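Local coordinates for GMP reductase (PDB 6JIG) that catalyses the NADPH-dependent deamination of GMP to IMP and is regulated allosterically, with changes of oligomeric state, through its CBS domain, at the interface of chains A and B. Sequence-based numbering; all coordinates share one arbitrary frame. Chains: chain A/B, GMP reductase.

Contact 1: the interface of chains A and B. Residues chain A 14, 313-314, 321, 328-329; chain B 19, 475, 479, 482-483.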
loop_
_atom_site.group_PDB
_atom_site.type_symbol
_atom_site.label_atom_id
_atom_site.label_comp_id
_atom_site.label_asym_id
_atom_site.label_seq_id
_atom_site.Cartn_x
_atom_site.Cartn_y
_atom_site.Cartn_z
ATOM N N THR A 14 -23.511 14.087 16.039
ATOM C CA THR A 14 -23.191 14.823 14.824
ATOM C C THR A 14 -24.024 14.285 13.662
ATOM O O THR A 14 -24.859 13.386 13.834
ATOM C CB THR A 14 -21.692 14.766 14.518
ATOM O OG1 THR A 14 -21.403 15.743 13.512
ATOM C CG2 THR A 14 -21.299 13.378 14.013
ATOM N N GLY A 313 -15.621 23.875 16.389
ATOM C CA GLY A 313 -14.769 22.748 16.086
ATOM C C GLY A 313 -15.065 21.814 14.911
ATOM O O GLY A 313 -14.152 21.111 14.472
ATOM N N PRO A 314 -16.289 21.758 14.365
ATOM C CA PRO A 314 -16.582 20.691 13.388
ATOM C C PRO A 314 -15.998 20.922 11.997
ATOM O O PRO A 314 -16.127 20.036 11.137
ATOM C CB PRO A 314 -18.116 20.696 13.337
ATOM C CG PRO A 314 -18.461 22.155 13.456
ATOM C CD PRO A 314 -17.389 22.748 14.401
ATOM N N ARG A 321 -10.825 21.269 18.592
ATOM C CA ARG A 321 -11.094 20.154 19.481
ATOM C C ARG A 321 -9.810 19.411 19.842
ATOM O O ARG A 321 -9.736 18.809 20.917
ATOM C CB ARG A 321 -12.135 19.221 18.834
ATOM C CG ARG A 321 -13.473 19.937 18.571
ATOM C CD ARG A 321 -14.524 19.059 17.890
ATOM N NE ARG A 321 -15.760 19.790 17.599
ATOM C CZ ARG A 321 -16.861 19.224 17.111
ATOM N NH1 ARG A 321 -16.893 17.907 16.868
ATOM N NH2 ARG A 321 -17.929 19.971 16.870
ATOM N N VAL A 328 -18.709 20.907 20.556
ATOM C CA VAL A 328 -19.986 20.214 20.731
ATOM C C VAL A 328 -20.301 19.538 19.404
ATOM O O VAL A 328 -20.212 20.188 18.352
ATOM C CB VAL A 328 -21.125 21.173 21.127
ATOM C CG1 VAL A 328 -22.450 20.392 21.273
ATOM C CG2 VAL A 328 -20.814 21.908 22.408
ATOM N N PRO A 329 -20.651 18.249 19.401
ATOM C CA PRO A 329 -21.052 17.590 18.153
ATOM C C PRO A 329 -22.153 18.388 17.474
ATOM O O PRO A 329 -23.088 18.858 18.123
ATOM C CB PRO A 329 -21.538 16.211 18.628
ATOM C CG PRO A 329 -20.627 15.958 19.870
ATOM C CD PRO A 329 -20.624 17.318 20.543
ATOM N N LEU B 19 -15.762 15.998 24.756
ATOM C CA LEU B 19 -15.284 17.350 24.476
ATOM C C LEU B 19 -15.653 18.247 25.638
ATOM O O LEU B 19 -16.614 17.970 26.355
ATOM C CB LEU B 19 -15.908 17.918 23.199
ATOM C CG LEU B 19 -15.617 17.141 21.930
ATOM C CD1 LEU B 19 -16.555 17.666 20.847
ATOM C CD2 LEU B 19 -14.159 17.324 21.525
ATOM N N MET B 475 -19.016 12.104 22.960
ATOM C CA MET B 475 -19.186 11.975 21.518
ATOM C C MET B 475 -19.063 10.514 21.106
ATOM O O MET B 475 -18.403 9.714 21.781
ATOM C CB MET B 475 -18.183 12.859 20.724
ATOM C CG MET B 475 -16.740 12.843 21.196
ATOM S SD MET B 475 -15.690 13.866 20.116
ATOM C CE MET B 475 -14.131 13.797 21.002
ATOM N N GLY B 479 -18.758 11.495 16.053
ATOM C CA GLY B 479 -18.363 12.790 16.582
ATOM C C GLY B 479 -16.857 12.958 16.649
ATOM O O GLY B 479 -16.328 14.039 16.367
ATOM N N GLU B 482 -15.442 13.918 13.220
ATOM C CA GLU B 482 -15.671 15.332 12.929
ATOM C C GLU B 482 -14.720 16.239 13.698
ATOM O O GLU B 482 -14.547 17.402 13.322
ATOM C CB GLU B 482 -17.125 15.706 13.246
ATOM N N SER B 483 -14.070 15.728 14.743
ATOM C CA SER B 483 -13.322 16.590 15.645
ATOM C C SER B 483 -11.917 16.881 15.115
ATOM O O SER B 483 -11.422 18.009 15.253
ATOM C CB SER B 483 -13.307 15.944 17.031
ATOM O OG SER B 483 -14.652 15.936 17.525
HETATM O O HOH W 1 -11.852 20.912 15.892
#
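A:Arg321 reaches along B:Ser483 where the catalytic-loop region of one IMPDH/GMPR-family barrel meets the C-terminal helix 477-483 of its neighbour. The polar grip is made at the end of the arginine. Its chain runs straight from CG to NE (chi2 178°, chi3 -177°), carrying the guanidinium across to the serine hydroxyl. NH1 gives a nearly straight hydrogen bond (170° at H) to OG of B:Ser483, 3.1 Å away and close to the guanidinium plane. That OG lies beside its own backbone N, and it donates in turn to the carbonyl O of B:Gly479 at 2.8 Å, one turn back in the helix. The hydroxyl thus accepts from one chain and donates within the other, which should fix its rotation.

A water adds a second polar link. It touches A:Gly313 O, the backbone N of A:Arg321, and B:Ser483 O, the last at 3.0 Å.

Apolar contacts fill in around the arginine. CD1 of B:Leu19 lies over one face of the guanidinium, 4.1 Å from CZ, and A:Pro314 CA over the other. The leucine's CD2 rests against the arginine's CB and CG. Further out, A:Pro329 CG meets B:Met475 CB at 4.0 Å, the two side chains at about a right angle, and A:Thr14 CG2 abuts B:Gly479.

Among backbone carbonyls, B:Glu482 O lies 3.9 Å from O of A:Gly313, a potassium-site residue; the family shares this ion between subunits, and B:Glu482 O may belong to its shell.

Contact 2: the interface of chains A and B. Residues chain A 261, 320, 323-324, 426, 428; chain B 450, 453-454, 457.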
loop_
_atom_site.group_PDB
_atom_site.type_symbol
_atom_site.label_atom_id
_atom_site.label_comp_id
_atom_site.label_asym_id
_atom_site.label_seq_id
_atom_site.Cartn_x
_atom_site.Cartn_y
_atom_site.Cartn_z
ATOM N N ALA A 261 -13.713 32.437 17.265
ATOM C CA ALA A 261 -13.843 31.014 17.584
ATOM C C ALA A 261 -14.789 30.784 18.760
ATOM O O ALA A 261 -15.629 29.878 18.723
ATOM C CB ALA A 261 -12.465 30.419 17.882
ATOM N N THR A 320 -9.555 22.978 16.713
ATOM C CA THR A 320 -9.894 23.458 18.048
ATOM C C THR A 320 -10.126 22.313 19.030
ATOM O O THR A 320 -9.725 22.388 20.195
ATOM C CB THR A 320 -11.143 24.337 17.958
ATOM O OG1 THR A 320 -10.828 25.530 17.226
ATOM C CG2 THR A 320 -11.680 24.698 19.328
ATOM N N VAL A 323 -6.625 21.015 19.870
ATOM C CA VAL A 323 -5.702 21.928 20.542
ATOM C C VAL A 323 -6.242 22.368 21.896
ATOM O O VAL A 323 -5.535 22.326 22.906
ATOM C CB VAL A 323 -5.397 23.138 19.635
ATOM C CG1 VAL A 323 -4.622 24.183 20.408
ATOM C CG2 VAL A 323 -4.610 22.692 18.414
ATOM N N ALA A 324 -7.501 22.803 21.941
ATOM C CA ALA A 324 -8.127 23.228 23.192
ATOM C C ALA A 324 -8.946 22.134 23.863
ATOM O O ALA A 324 -9.165 22.201 25.078
ATOM C CB ALA A 324 -9.037 24.440 22.939
ATOM N N VAL A 426 -0.567 29.614 18.553
ATOM C CA VAL A 426 -0.889 28.212 18.815
ATOM C C VAL A 426 -1.999 27.846 17.835
ATOM O O VAL A 426 -3.172 28.172 18.079
ATOM C CB VAL A 426 -1.302 27.988 20.281
ATOM C CG1 VAL A 426 -1.562 26.506 20.564
ATOM C CG2 VAL A 426 -0.221 28.529 21.222
ATOM N N GLU A 428 -5.025 26.516 15.554
ATOM C CA GLU A 428 -6.223 25.696 15.721
ATOM C C GLU A 428 -6.879 25.385 14.377
ATOM O O GLU A 428 -8.066 25.035 14.329
ATOM C CB GLU A 428 -7.214 26.372 16.679
ATOM C CG GLU A 428 -6.577 26.822 17.995
ATOM C CD GLU A 428 -7.556 26.868 19.171
ATOM O OE1 GLU A 428 -8.754 26.579 18.969
ATOM O OE2 GLU A 428 -7.120 27.196 20.301
ATOM N N GLY B 450 -2.093 25.604 24.346
ATOM C CA GLY B 450 -3.324 24.876 24.080
ATOM C C GLY B 450 -4.190 24.753 25.317
ATOM O O GLY B 450 -5.397 24.999 25.269
ATOM N N SER B 453 -6.005 27.859 25.930
ATOM C CA SER B 453 -7.161 27.963 25.050
ATOM C C SER B 453 -8.346 27.181 25.613
ATOM O O SER B 453 -9.474 27.679 25.643
ATOM C CB SER B 453 -6.800 27.483 23.647
ATOM O OG SER B 453 -7.909 27.641 22.774
ATOM N N GLY B 454 -8.111 25.946 26.070
ATOM C CA GLY B 454 -9.195 25.189 26.680
ATOM C C GLY B 454 -9.750 25.860 27.923
ATOM O O GLY B 454 -10.957 25.850 28.159
ATOM N N TYR B 457 -12.150 28.377 26.927
ATOM C CA TYR B 457 -13.446 27.844 26.511
ATOM C C TYR B 457 -14.315 27.496 27.710
ATOM O O TYR B 457 -15.548 27.538 27.611
ATOM C CB TYR B 457 -13.272 26.624 25.607
ATOM C CG TYR B 457 -13.090 26.979 24.160
ATOM C CD1 TYR B 457 -14.176 27.369 23.383
ATOM C CD2 TYR B 457 -11.830 26.954 23.569
ATOM C CE1 TYR B 457 -14.020 27.695 22.063
ATOM C CE2 TYR B 457 -11.661 27.287 22.243
ATOM C CZ TYR B 457 -12.769 27.658 21.495
ATOM O OH TYR B 457 -12.632 27.989 20.171
#
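The ring of B:Tyr457 comes in against A:Thr320, whose CG2 methyl sits above one face, offset past the phenol end, 3.8 Å from CZ. On that same side A:Ala324 CB lies by the CD2/CE2 rim, 3.8 Å from CD2. The OH at the tip touches A:Ala261 CB at 3.3 Å, this methyl lying slightly to the other side of the ring plane. The tyrosine therefore acts here as a wedge between methyl groups.

The second flat group, the carboxylate of A:Glu428, is held at both oxygens. B:Ser453 OG donates to the syn lone pair of A:Glu428 OE2 at 2.6 Å, a short bond across the interface. On the other oxygen, A:Thr320 OG1 donates to the anti lone pair of OE1 at 2.9 Å. With OG anti to the backbone N (chi1 -177°), the serine hydroxyl is carried off its helix toward chain A, where it meets the acid and passes A:Ala324 CB. With a partner at either end, the carboxylate plane has little freedom to turn. A:Thr320 is part of the GMP site, and it and A:Glu428 form the Thr-Glu dyad of the family's active site, with B:Ser453 probably a second-shell support from the neighbour.

Beyond these, A:Val323 CG1 rests on B:Gly450 CA. B:Gly450, B:Ser453, B:Gly454 and B:Tyr457 form one stripe along the final turns of helix 440-457, laid against helix 320-323 and the loop segment holding A:Glu428.

The centres of contact 1 and contact 2 are about 13 Å apart, and the short helix 320-323 of chain A bridges them: its neighbouring residues A:Thr320 and A:Arg321 serve contact 2 and contact 1 respectively. Both centres are near A:Ala318, the engineered position of the catalytic cysteine, at about 9 Å and 10 Å. Chain B supplies mostly C-terminal elements, helix 477-483 to one and helix 440-457 to the other. Unlike surfaces thus meet without exact two-fold symmetry, as expected within the ring of a tetramer; the deposited assembly holds eight copies. An active-site wall is thus backed by the neighbouring subunit; the structure alone does not show whether this changes with oligomeric state.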